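Local coordinates for IWS1 (Encephalitozoon cuniculi, PDB 2XPP), which probably acts as a transcription factor in RNA polymerase II regulation, possibly in both recruitment and post-recruitment steps involving TBP, at residues 108-113 and 125-130; 82-87 and 117-122; 8-13 and 54-59. All blocks are in the same frame, centred on the assembly; numbering follows the deposited sequence.

Contact 1 (108-113 and 125-130); sequences KIVYFY and ASAKAL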
ATOM      1  N   LYS A 108       5.751  -0.419   5.361  1.00 14.47           N
ATOM      2  CA  LYS A 108       7.071   0.092   4.991  1.00 15.79           C
ATOM      3  C   LYS A 108       6.943   1.166   3.930  1.00 14.63           C
ATOM      4  O   LYS A 108       7.635   2.172   4.010  1.00 15.52           O
ATOM      5  CB  LYS A 108       8.002  -1.020   4.563  1.00 15.56           C
ATOM      6  CG  LYS A 108       8.283  -1.917   5.763  1.00 17.47           C
ATOM      7  CD  LYS A 108       8.887  -3.167   5.371  1.00 23.91           C
ATOM      8  CE  LYS A 108       9.204  -3.993   6.597  1.00 25.63           C
ATOM      9  NZ  LYS A 108       9.873  -5.189   6.123  1.00 30.10           N
ATOM     10  N   ILE A 109       6.074   0.953   2.947  1.00 13.55           N
ATOM     11  CA  ILE A 109       5.885   2.003   1.906  1.00 13.25           C
ATOM     12  C   ILE A 109       5.104   3.193   2.460  1.00 13.29           C
ATOM     13  O   ILE A 109       5.441   4.340   2.167  1.00 12.68           O
ATOM     14  CB  ILE A 109       5.286   1.469   0.569  1.00 12.69           C
ATOM     15  CG1 ILE A 109       5.370   2.552  -0.550  1.00 12.84           C
ATOM     16  CG2 ILE A 109       3.800   1.006   0.721  1.00 11.89           C
ATOM     17  CD1 ILE A 109       6.794   3.058  -0.911  1.00 15.13           C
ATOM     18  N   VAL A 110       4.116   2.929   3.318  1.00 12.36           N
ATOM     19  CA  VAL A 110       3.391   4.051   3.929  1.00 12.98           C
ATOM     20  C   VAL A 110       4.323   4.867   4.829  1.00 13.78           C
ATOM     21  O   VAL A 110       4.249   6.105   4.823  1.00 15.20           O
ATOM     22  CB  VAL A 110       2.136   3.567   4.680  1.00 12.24           C
ATOM     23  CG1 VAL A 110       1.466   4.757   5.449  1.00 14.29           C
ATOM     24  CG2 VAL A 110       1.146   2.883   3.657  1.00 13.17           C
ATOM     25  N   TYR A 111       5.210   4.167   5.565  1.00 15.03           N
ATOM     26  CA  TYR A 111       6.191   4.837   6.377  1.00 16.62           C
ATOM     27  C   TYR A 111       7.054   5.750   5.490  1.00 17.48           C
ATOM     28  O   TYR A 111       7.317   6.922   5.844  1.00 18.08           O
ATOM     29  CB  TYR A 111       7.020   3.860   7.226  1.00 16.79           C
ATOM     30  CG  TYR A 111       7.950   4.641   8.123  1.00 20.92           C
ATOM     31  CD1 TYR A 111       7.478   5.229   9.305  1.00 27.46           C
ATOM     32  CD2 TYR A 111       9.267   4.896   7.721  1.00 24.30           C
ATOM     33  CE1 TYR A 111       8.313   5.996  10.106  1.00 29.47           C
ATOM     34  CE2 TYR A 111      10.113   5.671   8.509  1.00 26.97           C
ATOM     35  CZ  TYR A 111       9.630   6.202   9.704  1.00 31.18           C
ATOM     36  OH  TYR A 111      10.479   6.953  10.499  1.00 35.90           O
ATOM     37  N   PHE A 112       7.472   5.229   4.320  1.00 15.26           N
ATOM     38  CA  PHE A 112       8.272   6.054   3.442  1.00 16.71           C
ATOM     39  C   PHE A 112       7.510   7.318   2.994  1.00 16.08           C
ATOM     40  O   PHE A 112       8.076   8.421   2.959  1.00 17.42           O
ATOM     41  CB  PHE A 112       8.769   5.256   2.228  1.00 15.56           C
ATOM     42  CG  PHE A 112       9.518   6.124   1.249  1.00 17.42           C
ATOM     43  CD1 PHE A 112      10.754   6.706   1.600  1.00 19.58           C
ATOM     44  CD2 PHE A 112       8.955   6.400   0.033  1.00 17.05           C
ATOM     45  CE1 PHE A 112      11.438   7.556   0.679  1.00 19.49           C
ATOM     46  CE2 PHE A 112       9.609   7.242  -0.881  1.00 15.83           C
ATOM     47  CZ  PHE A 112      10.826   7.818  -0.555  1.00 18.92           C
ATOM     48  N   TYR A 113       6.222   7.172   2.696  1.00 15.92           N
ATOM     49  CA  TYR A 113       5.435   8.314   2.275  1.00 15.44           C
ATOM     50  C   TYR A 113       5.442   9.365   3.371  1.00 17.29           C
ATOM     51  O   TYR A 113       5.471  10.565   3.056  1.00 17.73           O
ATOM     52  CB  TYR A 113       4.004   7.914   1.968  1.00 14.91           C
ATOM     53  CG  TYR A 113       3.787   7.353   0.564  1.00 13.54           C
ATOM     54  CD1 TYR A 113       2.619   7.684  -0.141  1.00 14.43           C
ATOM     55  CD2 TYR A 113       4.717   6.488  -0.054  1.00 14.68           C
ATOM     56  CE1 TYR A 113       2.374   7.169  -1.445  1.00 15.45           C
ATOM     57  CE2 TYR A 113       4.478   5.985  -1.374  1.00 14.55           C
ATOM     58  CZ  TYR A 113       3.313   6.349  -2.042  1.00 15.62           C
ATOM     59  OH  TYR A 113       3.026   5.885  -3.307  1.00 12.75           O
ATOM     60  N   ALA A 125       1.084  14.083   5.422  1.00 18.85           N
ATOM     61  CA  ALA A 125       0.207  14.105   6.581  1.00 19.14           C
ATOM     62  C   ALA A 125      -0.751  12.906   6.580  1.00 17.46           C
ATOM     63  O   ALA A 125      -1.022  12.312   7.655  1.00 18.21           O
ATOM     64  CB  ALA A 125      -0.571  15.424   6.620  1.00 20.07           C
ATOM     65  N   SER A 126      -1.308  12.545   5.420  1.00 17.30           N
ATOM     66  CA  SER A 126      -2.179  11.339   5.339  1.00 17.69           C
ATOM     67  C   SER A 126      -1.437  10.078   5.744  1.00 16.00           C
ATOM     68  O   SER A 126      -1.952   9.270   6.509  1.00 17.00           O
ATOM     69  CB  SER A 126      -2.808  11.122   3.938  1.00 18.01           C
ATOM     70  OG  SER A 126      -3.703  12.200   3.689  1.00 21.59           O
ATOM     71  N   ALA A 127      -0.211   9.920   5.235  1.00 14.82           N
ATOM     72  CA  ALA A 127       0.592   8.745   5.554  1.00 14.51           C
ATOM     73  C   ALA A 127       0.940   8.721   7.063  1.00 14.30           C
ATOM     74  O   ALA A 127       0.959   7.665   7.681  1.00 15.26           O
ATOM     75  CB  ALA A 127       1.900   8.768   4.722  1.00 13.87           C
ATOM     76  N   LYS A 128       1.299   9.869   7.597  1.00 15.93           N
ATOM     77  CA  LYS A 128       1.658   9.967   9.030  1.00 17.62           C
ATOM     78  C   LYS A 128       0.496   9.491   9.878  1.00 17.83           C
ATOM     79  O   LYS A 128       0.667   8.748  10.854  1.00 15.72           O
ATOM     80  CB  LYS A 128       2.049  11.384   9.402  1.00 20.98           C
ATOM     81  CG  LYS A 128       3.479  11.692   9.067  1.00 26.48           C
ATOM     82  CD  LYS A 128       3.937  13.022   9.633  1.00 34.38           C
ATOM     83  CE  LYS A 128       5.375  13.301   9.189  1.00 39.15           C
ATOM     84  NZ  LYS A 128       6.383  12.505  10.004  1.00 39.65           N
ATOM     85  N   ALA A 129      -0.718   9.939   9.525  1.00 16.17           N
ATOM     86  CA  ALA A 129      -1.881   9.553  10.310  1.00 17.74           C
ATOM     87  C   ALA A 129      -2.146   8.028  10.228  1.00 15.75           C
ATOM     88  O   ALA A 129      -2.535   7.363  11.225  1.00 16.97           O
ATOM     89  CB  ALA A 129      -3.097  10.356   9.816  1.00 16.31           C
ATOM     90  N   LEU A 130      -1.920   7.463   9.048  1.00 16.03           N
ATOM     91  CA  LEU A 130      -2.100   6.050   8.850  1.00 15.26           C
ATOM     92  C   LEU A 130      -1.029   5.270   9.661  1.00 14.73           C
ATOM     93  O   LEU A 130      -1.340   4.252  10.310  1.00 14.40           O
ATOM     94  CB  LEU A 130      -1.984   5.762   7.353  1.00 15.95           C
ATOM     95  CG  LEU A 130      -2.497   4.461   6.830  1.00 19.10           C
ATOM     96  CD1 LEU A 130      -3.960   4.190   7.282  1.00 17.03           C
ATOM     97  CD2 LEU A 130      -2.435   4.527   5.272  1.00 17.78           C
TER
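Val110 and Ala127 join the last two helices of the TFIIS N-terminal-like helical bundle, 106-115 and 121-138. This is a helical hairpin: the chain turns back after helix 106-115. The two helix segments run roughly antiparallel, with 134° between their directions and 8.2 Å between their axes. Alanine at position 127 lets the backbones come close, and the Val110 CA lies 5.7 Å from the Ala127 CA. The Ala127 methyl sits over the backbone of the other helix, with its CB 3.6 Å from the Val110 O. That is packing, and no hydrogen bond crosses between the segments. Val110 CG1 stands anti to the backbone N (chi1 174°). It reaches over the Ala127 backbone and meets Leu130 CD2 at 3.9 Å, the two side chains crossing at about a right angle. Two leucines of helix 81-92 also pack on this patch: Leu91 on Val110, and both Leu88 and Leu91 on Leu130. Val131 and Trp134 extend the cover of Val110 along helix 121-138. Tyr113 touches differently, with the start of its side chain. Its ring leads away, and its hydroxyl is hydrogen-bonded to the Leu70 O. Against 125-130 it is the Tyr113 CB that makes the contact, 3.6 Å from the Ala127 CB.

Contact 2 (82-87 and 117-122); sequences KIRKRL and PKESKE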
ATOM      1  N   LYS A  82      -2.348  11.091  -7.910  1.00 15.98           N
ATOM      2  CA  LYS A  82      -3.774  10.679  -7.778  1.00 18.59           C
ATOM      3  C   LYS A  82      -3.866   9.248  -7.241  1.00 16.60           C
ATOM      4  O   LYS A  82      -4.743   8.924  -6.408  1.00 16.83           O
ATOM      5  CB  LYS A  82      -4.503  10.836  -9.099  1.00 20.06           C
ATOM      6  CG  LYS A  82      -5.885  10.167  -9.106  1.00 25.93           C
ATOM      7  CD  LYS A  82      -6.671  10.637 -10.307  1.00 31.76           C
ATOM      8  CE  LYS A  82      -7.746   9.645 -10.724  1.00 35.63           C
ATOM      9  NZ  LYS A  82      -7.301   8.798 -11.917  1.00 37.26           N
ATOM     10  N   ILE A  83      -2.944   8.381  -7.681  1.00 15.19           N
ATOM     11  CA  ILE A  83      -2.820   7.038  -7.150  1.00 15.30           C
ATOM     12  C   ILE A  83      -2.409   6.998  -5.676  1.00 14.96           C
ATOM     13  O   ILE A  83      -3.023   6.273  -4.851  1.00 14.73           O
ATOM     14  CB  ILE A  83      -1.815   6.198  -7.979  1.00 15.00           C
ATOM     15  CG1 ILE A  83      -2.249   6.224  -9.457  1.00 18.46           C
ATOM     16  CG2 ILE A  83      -1.648   4.794  -7.339  1.00 17.38           C
ATOM     17  CD1 ILE A  83      -1.064   6.000 -10.401  1.00 17.93           C
ATOM     18  N   ARG A  84      -1.412   7.808  -5.344  1.00 13.27           N
ATOM     19  CA  ARG A  84      -0.905   7.916  -3.971  1.00 13.35           C
ATOM     20  C   ARG A  84      -2.050   8.317  -3.042  1.00 14.76           C
ATOM     21  O   ARG A  84      -2.264   7.683  -1.990  1.00 15.14           O
ATOM     22  CB  ARG A  84       0.238   8.921  -3.903  1.00 12.66           C
ATOM     23  CG  ARG A  84       1.376   8.458  -4.836  1.00 12.93           C
ATOM     24  CD  ARG A  84       2.732   9.055  -4.525  1.00 15.72           C
ATOM     25  NE  ARG A  84       2.824  10.499  -4.271  1.00 16.60           N
ATOM     26  CZ  ARG A  84       3.207  11.405  -5.187  1.00 21.12           C
ATOM     27  NH1 ARG A  84       3.416  11.033  -6.440  1.00 20.05           N
ATOM     28  NH2 ARG A  84       3.346  12.693  -4.869  1.00 17.59           N
ATOM     29  N   LYS A  85      -2.772   9.355  -3.420  1.00 13.69           N
ATOM     30  CA  LYS A  85      -3.866   9.858  -2.558  1.00 14.87           C
ATOM     31  C   LYS A  85      -4.970   8.829  -2.417  1.00 15.97           C
ATOM     32  O   LYS A  85      -5.429   8.536  -1.287  1.00 16.51           O
ATOM     33  CB  LYS A  85      -4.439  11.139  -3.131  1.00 16.05           C
ATOM     34  CG  LYS A  85      -3.494  12.256  -2.886  1.00 16.87           C
ATOM     35  CD  LYS A  85      -4.108  13.518  -3.421  1.00 21.30           C
ATOM     36  CE  LYS A  85      -3.239  14.651  -2.991  1.00 29.01           C
ATOM     37  NZ  LYS A  85      -3.841  15.929  -3.449  1.00 33.65           N
ATOM     38  N   ARG A  86      -5.401   8.269  -3.536  1.00 15.64           N
ATOM     39  CA  ARG A  86      -6.576   7.413  -3.492  1.00 17.06           C
ATOM     40  C   ARG A  86      -6.325   6.096  -2.732  1.00 14.66           C
ATOM     41  O   ARG A  86      -7.176   5.680  -1.964  1.00 15.82           O
ATOM     42  CB  ARG A  86      -7.027   7.100  -4.878  1.00 18.26           C
ATOM     43  CG  ARG A  86      -8.289   6.301  -4.868  1.00 22.11           C
ATOM     44  CD  ARG A  86      -9.500   7.176  -4.440  1.00 28.43           C
ATOM     45  NE  ARG A  86     -10.692   6.350  -4.521  1.00 32.17           N
ATOM     46  CZ  ARG A  86     -11.725   6.379  -3.695  1.00 34.94           C
ATOM     47  NH1 ARG A  86     -11.754   7.233  -2.674  1.00 39.26           N
ATOM     48  NH2 ARG A  86     -12.729   5.542  -3.900  1.00 33.85           N
ATOM     49  N   LEU A  87      -5.157   5.504  -2.931  1.00 14.78           N
ATOM     50  CA  LEU A  87      -4.793   4.270  -2.206  1.00 13.96           C
ATOM     51  C   LEU A  87      -4.586   4.518  -0.728  1.00 13.27           C
ATOM     52  O   LEU A  87      -4.906   3.647   0.066  1.00 13.00           O
ATOM     53  CB  LEU A  87      -3.628   3.492  -2.825  1.00 12.61           C
ATOM     54  CG  LEU A  87      -4.038   2.891  -4.193  1.00 13.90           C
ATOM     55  CD1 LEU A  87      -2.818   2.140  -4.710  1.00 13.22           C
ATOM     56  CD2 LEU A  87      -5.257   1.968  -4.089  1.00 16.43           C
ATOM     57  N   PRO A 117      10.829  13.621   1.557  1.00 33.26           N
ATOM     58  CA  PRO A 117      10.812  15.094   1.424  1.00 34.92           C
ATOM     59  C   PRO A 117      10.195  15.617   0.126  1.00 35.18           C
ATOM     60  O   PRO A 117       9.682  16.749   0.084  1.00 36.83           O
ATOM     61  CB  PRO A 117      12.291  15.500   1.543  1.00 36.88           C
ATOM     62  CG  PRO A 117      13.077  14.247   1.395  1.00 36.70           C
ATOM     63  CD  PRO A 117      12.182  13.087   1.762  1.00 33.12           C
ATOM     64  N   LYS A 118      10.233  14.806  -0.917  1.00 34.13           N
ATOM     65  CA  LYS A 118       9.604  15.141  -2.182  1.00 34.08           C
ATOM     66  C   LYS A 118       8.080  15.062  -2.168  1.00 32.25           C
ATOM     67  O   LYS A 118       7.423  15.528  -3.105  1.00 33.14           O
ATOM     68  CB  LYS A 118      10.156  14.253  -3.313  1.00 34.30           C
ATOM     69  CG  LYS A 118      11.581  14.555  -3.797  1.00 38.48           C
ATOM     70  CD  LYS A 118      11.872  13.733  -5.072  1.00 41.37           C
ATOM     71  CE  LYS A 118      11.735  14.595  -6.347  1.00 46.20           C
ATOM     72  NZ  LYS A 118      11.099  13.884  -7.519  1.00 45.02           N
ATOM     73  N   GLU A 119       7.502  14.448  -1.135  1.00 28.95           N
ATOM     74  CA  GLU A 119       6.060  14.221  -1.102  1.00 26.51           C
ATOM     75  C   GLU A 119       5.254  15.531  -0.813  1.00 26.30           C
ATOM     76  O   GLU A 119       5.787  16.468  -0.187  1.00 27.62           O
ATOM     77  CB  GLU A 119       5.762  13.096  -0.087  1.00 24.42           C
ATOM     78  CG  GLU A 119       4.304  12.665  -0.078  1.00 23.73           C
ATOM     79  CD  GLU A 119       3.809  12.278  -1.474  1.00 24.54           C
ATOM     80  OE1 GLU A 119       3.094  13.086  -2.113  1.00 21.69           O
ATOM     81  OE2 GLU A 119       4.166  11.170  -1.916  1.00 26.68           O
ATOM     82  N   SER A 120       4.019  15.635  -1.316  1.00 24.77           N
ATOM     83  CA  SER A 120       3.179  16.774  -0.966  1.00 27.12           C
ATOM     84  C   SER A 120       2.921  16.745   0.536  1.00 25.53           C
ATOM     85  O   SER A 120       2.847  15.669   1.146  1.00 23.74           O
ATOM     86  CB  SER A 120       1.859  16.829  -1.759  1.00 27.23           C
ATOM     87  OG  SER A 120       0.856  15.973  -1.221  1.00 29.47           O
ATOM     88  N   LYS A 121       2.820  17.919   1.125  1.00 27.42           N
ATOM     89  CA  LYS A 121       2.513  18.041   2.553  1.00 27.84           C
ATOM     90  C   LYS A 121       1.249  17.252   2.909  1.00 26.70           C
ATOM     91  O   LYS A 121       1.238  16.560   3.915  1.00 25.24           O
ATOM     92  CB  LYS A 121       2.389  19.514   2.990  1.00 30.33           C
ATOM     93  CG  LYS A 121       3.652  20.352   2.787  1.00 34.23           C
ATOM     94  CD  LYS A 121       3.575  21.645   3.596  1.00 42.31           C
ATOM     95  CE  LYS A 121       4.719  22.614   3.296  1.00 49.17           C
ATOM     96  NZ  LYS A 121       6.047  21.970   3.544  1.00 51.24           N
ATOM     97  N   GLU A 122       0.218  17.325   2.058  1.00 25.75           N
ATOM     98  CA  GLU A 122      -1.042  16.610   2.280  1.00 25.89           C
ATOM     99  C   GLU A 122      -0.883  15.088   2.327  1.00 22.72           C
ATOM    100  O   GLU A 122      -1.389  14.446   3.236  1.00 21.84           O
ATOM    101  CB  GLU A 122      -2.096  16.987   1.208  1.00 28.17           C
ATOM    102  CG  GLU A 122      -3.481  16.292   1.401  1.00 34.97           C
ATOM    103  CD  GLU A 122      -4.380  16.151   0.109  1.00 41.23           C
ATOM    104  OE1 GLU A 122      -4.545  17.135  -0.684  1.00 46.47           O
ATOM    105  OE2 GLU A 122      -4.953  15.039  -0.062  1.00 40.21           O
TER
HETATM  106  O   HOH W   1      -1.516  17.219  -2.158  1.00 38.55           O
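Arg84 and Glu119 form a salt bridge between helix 81-92 of the TFIIS N-terminal-like bundle and the loop before helix 121-138. The side chains come from opposite directions. The straighter bond runs from Arg84 NH2 to Glu119 OE1, at 2.8 Å and 162°. It lies in the guanidinium plane and uses the syn side of the carboxylate oxygen. Arg84 NE is also 2.8 Å from Glu119 OE2, but that hydrogen bond is bent and weak. The two flat groups are turned 51° apart, so this is not a coplanar two-pronged pair. The Arg84 chain is bent at chi3 (-46°), and its guanidinium lies beside the glutamate. A second salt bridge lies beside the first. The extended Lys85 chain brings its NZ to 3.1 Å from Glu122 OE1, above the carboxylate plane.

Further out, the groups are held in place by their own neighbours. Glu119 OE1 takes a second bond, from the Ser120 N, on its anti side. Arg84 NH1 is hydrogen-bonded to the Pro79 O, which holds the other side of the guanidinium. Ser120 is the N-cap of helix 121-138, and its hydroxyl caps the Val123 N. One water ties this cap to the lysine: it lies 2.8 Å from the Ser120 OG and accepts from Lys85 NZ at 3.0 Å.

Contact 3 (8-13 and 54-59); sequences EISRSL and QESLLD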
ATOM      1  N   GLU A   8     -13.851 -15.677  -5.043  1.00 23.94           N
ATOM      2  CA  GLU A   8     -13.606 -15.583  -6.477  1.00 25.55           C
ATOM      3  C   GLU A   8     -13.502 -14.122  -6.870  1.00 23.75           C
ATOM      4  O   GLU A   8     -12.636 -13.729  -7.670  1.00 23.16           O
ATOM      5  CB  GLU A   8     -14.708 -16.277  -7.258  1.00 28.65           C
ATOM      6  CG  GLU A   8     -14.643 -17.791  -7.153  1.00 34.22           C
ATOM      7  CD  GLU A   8     -15.945 -18.520  -7.553  1.00 44.78           C
ATOM      8  OE1 GLU A   8     -16.880 -17.899  -8.126  1.00 48.29           O
ATOM      9  OE2 GLU A   8     -16.028 -19.741  -7.302  1.00 48.00           O
ATOM     10  N   ILE A   9     -14.397 -13.305  -6.316  1.00 22.81           N
ATOM     11  CA  ILE A   9     -14.345 -11.865  -6.611  1.00 21.82           C
ATOM     12  C   ILE A   9     -13.028 -11.252  -6.136  1.00 20.29           C
ATOM     13  O   ILE A   9     -12.380 -10.508  -6.855  1.00 19.62           O
ATOM     14  CB  ILE A   9     -15.594 -11.094  -6.061  1.00 22.03           C
ATOM     15  CG1 ILE A   9     -16.828 -11.502  -6.849  1.00 25.59           C
ATOM     16  CG2 ILE A   9     -15.347  -9.561  -6.210  1.00 21.48           C
ATOM     17  CD1 ILE A   9     -18.133 -11.334  -6.130  1.00 29.75           C
ATOM     18  N   SER A  10     -12.615 -11.596  -4.925  1.00 19.63           N
ATOM     19  CA  SER A  10     -11.428 -10.988  -4.360  1.00 19.49           C
ATOM     20  C   SER A  10     -10.195 -11.450  -5.124  1.00 19.09           C
ATOM     21  O   SER A  10      -9.311 -10.633  -5.430  1.00 18.74           O
ATOM     22  CB  SER A  10     -11.310 -11.321  -2.872  1.00 20.30           C
ATOM     23  OG  SER A  10     -12.414 -10.792  -2.152  1.00 22.68           O
ATOM     24  N   ARG A  11     -10.134 -12.738  -5.464  1.00 18.76           N
ATOM     25  CA  ARG A  11      -8.997 -13.261  -6.242  1.00 20.10           C
ATOM     26  C   ARG A  11      -8.913 -12.625  -7.631  1.00 20.43           C
ATOM     27  O   ARG A  11      -7.818 -12.305  -8.092  1.00 19.94           O
ATOM     28  CB  ARG A  11      -9.056 -14.783  -6.336  1.00 21.77           C
ATOM     29  CG  ARG A  11      -8.739 -15.420  -4.990  1.00 21.36           C
ATOM     30  CD  ARG A  11      -8.919 -16.945  -4.907  1.00 24.11           C
ATOM     31  NE  ARG A  11      -8.668 -17.347  -3.510  1.00 25.94           N
ATOM     32  CZ  ARG A  11      -9.133 -18.436  -2.905  1.00 28.44           C
ATOM     33  NH1 ARG A  11      -9.934 -19.284  -3.551  1.00 29.96           N
ATOM     34  NH2 ARG A  11      -8.827 -18.669  -1.617  1.00 28.25           N
ATOM     35  N   SER A  12     -10.061 -12.424  -8.279  1.00 21.71           N
ATOM     36  CA  SER A  12     -10.121 -11.689  -9.569  1.00 22.44           C
ATOM     37  C   SER A  12      -9.582 -10.234  -9.496  1.00 20.53           C
ATOM     38  O   SER A  12      -8.781  -9.814 -10.347  1.00 19.98           O
ATOM     39  CB  SER A  12     -11.553 -11.735 -10.132  1.00 25.01           C
ATOM     40  OG  SER A  12     -11.702 -10.838 -11.231  1.00 30.33           O
ATOM     41  N   LEU A  13     -10.020  -9.491  -8.485  1.00 19.31           N
ATOM     42  CA  LEU A  13      -9.531  -8.129  -8.278  1.00 17.81           C
ATOM     43  C   LEU A  13      -8.029  -8.113  -8.013  1.00 17.91           C
ATOM     44  O   LEU A  13      -7.322  -7.303  -8.601  1.00 17.99           O
ATOM     45  CB  LEU A  13     -10.307  -7.438  -7.158  1.00 18.49           C
ATOM     46  CG  LEU A  13     -10.039  -5.932  -7.048  1.00 20.69           C
ATOM     47  CD1 LEU A  13     -10.389  -5.233  -8.344  1.00 25.52           C
ATOM     48  CD2 LEU A  13     -10.836  -5.326  -5.875  1.00 25.72           C
ATOM     49  N   GLN A  54     -14.347  -6.678   2.093  1.00 19.29           N
ATOM     50  CA  GLN A  54     -13.116  -6.262   2.779  1.00 19.85           C
ATOM     51  C   GLN A  54     -12.322  -7.389   3.407  1.00 18.51           C
ATOM     52  O   GLN A  54     -11.081  -7.484   3.231  1.00 17.52           O
ATOM     53  CB  GLN A  54     -13.404  -5.191   3.844  1.00 20.57           C
ATOM     54  CG  GLN A  54     -12.100  -4.638   4.437  1.00 23.02           C
ATOM     55  CD  GLN A  54     -12.325  -3.377   5.239  1.00 25.59           C
ATOM     56  OE1 GLN A  54     -12.227  -3.408   6.473  1.00 23.81           O
ATOM     57  NE2 GLN A  54     -12.695  -2.259   4.544  1.00 22.10           N
ATOM     58  N   GLU A  55     -12.999  -8.219   4.187  1.00 19.91           N
ATOM     59  CA  GLU A  55     -12.284  -9.282   4.872  1.00 21.30           C
ATOM     60  C   GLU A  55     -11.681 -10.285   3.911  1.00 20.73           C
ATOM     61  O   GLU A  55     -10.592 -10.766   4.156  1.00 20.66           O
ATOM     62  CB  GLU A  55     -13.185 -10.024   5.834  1.00 22.88           C
ATOM     63  CG  GLU A  55     -13.355  -9.322   7.177  1.00 27.58           C
ATOM     64  CD  GLU A  55     -12.010  -9.035   7.877  1.00 31.02           C
ATOM     65  OE1 GLU A  55     -11.310  -9.973   8.316  1.00 34.12           O
ATOM     66  OE2 GLU A  55     -11.668  -7.854   7.980  1.00 34.10           O
ATOM     67  N   SER A  56     -12.420 -10.628   2.854  1.00 20.13           N
ATOM     68  CA  SER A  56     -11.914 -11.551   1.837  1.00 20.86           C
ATOM     69  C   SER A  56     -10.704 -10.962   1.149  1.00 18.89           C
ATOM     70  O   SER A  56      -9.709 -11.654   0.927  1.00 19.26           O
ATOM     71  CB  SER A  56     -12.963 -11.852   0.774  1.00 21.11           C
ATOM     72  OG  SER A  56     -14.030 -12.580   1.318  1.00 27.11           O
ATOM     73  N   LEU A  57     -10.762  -9.664   0.815  1.00 16.92           N
ATOM     74  CA  LEU A  57      -9.633  -8.994   0.199  1.00 16.06           C
ATOM     75  C   LEU A  57      -8.387  -9.048   1.115  1.00 15.32           C
ATOM     76  O   LEU A  57      -7.277  -9.360   0.648  1.00 15.37           O
ATOM     77  CB  LEU A  57     -10.005  -7.550  -0.186  1.00 14.99           C
ATOM     78  CG  LEU A  57     -10.954  -7.393  -1.365  1.00 15.10           C
ATOM     79  CD1 LEU A  57     -11.433  -5.956  -1.381  1.00 17.63           C
ATOM     80  CD2 LEU A  57     -10.270  -7.742  -2.686  1.00 16.47           C
ATOM     81  N   LEU A  58      -8.569  -8.787   2.405  1.00 17.00           N
ATOM     82  CA  LEU A  58      -7.437  -8.763   3.331  1.00 16.38           C
ATOM     83  C   LEU A  58      -6.886 -10.186   3.466  1.00 17.35           C
ATOM     84  O   LEU A  58      -5.663 -10.385   3.439  1.00 17.78           O
ATOM     85  CB  LEU A  58      -7.864  -8.223   4.694  1.00 16.49           C
ATOM     86  CG  LEU A  58      -8.167  -6.726   4.720  1.00 13.85           C
ATOM     87  CD1 LEU A  58      -8.772  -6.326   6.063  1.00 18.09           C
ATOM     88  CD2 LEU A  58      -6.835  -5.916   4.412  1.00 15.85           C
ATOM     89  N   ASP A  59      -7.797 -11.164   3.571  1.00 19.78           N
ATOM     90  CA  ASP A  59      -7.436 -12.589   3.695  1.00 20.73           C
ATOM     91  C   ASP A  59      -6.670 -13.092   2.464  1.00 20.75           C
ATOM     92  O   ASP A  59      -5.794 -13.977   2.583  1.00 20.85           O
ATOM     93  CB  ASP A  59      -8.673 -13.475   3.901  1.00 22.12           C
ATOM     94  CG  ASP A  59      -9.236 -13.398   5.304  1.00 26.01           C
ATOM     95  OD1 ASP A  59      -8.603 -12.777   6.182  1.00 26.56           O
ATOM     96  OD2 ASP A  59     -10.316 -13.998   5.549  1.00 28.26           O
TER
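Ser10 keeps its OG beside its own backbone N (chi1 -62°), and Leu57 likewise carries its CG beside the N (chi1 -72°). The first torsion turns the Ser10 OG to the Ser56 CB, and the second carries Leu57 CD2 to the Ser10 CB, between helix 5-30 and the short helix 54-59. Leu57 CD2 lies 3.7 Å from the Ser10 CB. Ser10 OG comes to 3.2 Å from the Ser56 CB, a tight approach made possible by the small serine side chains. The Ser10 and Leu57 CA atoms are only 5.3 Å apart. No hydrogen bond joins 8-13 to 54-59. The buried hydroxyl of Ser10 is instead satisfied within its own helix, by the Val6 O one turn earlier. One turn further on, Leu13 adds an apolar contact, its CD2 lying 4.0 Å from Leu57 CD2. The segment axes are 8.9 Å apart and cross at -54°. In this all-helical chain helix 5-30 packs here on helix 54-59 and, through Leu13 on Ile47 and Leu48, on helix 36-48. Leu57 continues onto Ile62 of helix 62-70. An Arg11-Glu60 salt bridge adds a polar link beside helix 54-59.

In the fold
Contacts 1 and 3 are buried, while contact 2 is only partly buried and reaches the surface. Their chemistry follows: contacts 1 and 3 rest on close helix packing with no hydrogen bonds across, and contact 2 on charge pairs and a water. Contacts 1 and 2 are neighbours, with centres 9 Å apart, and both use helix 121-138. They touch where Tyr113 OH lies 3.4 Å from Arg84 CD. Contact 3 is on the opposite side of the chain's centre, about 24 Å from contact 1 between centres, and joins earlier helices. Small residues bring backbones close in both buried contacts: alanine in contact 1, serine in contact 3.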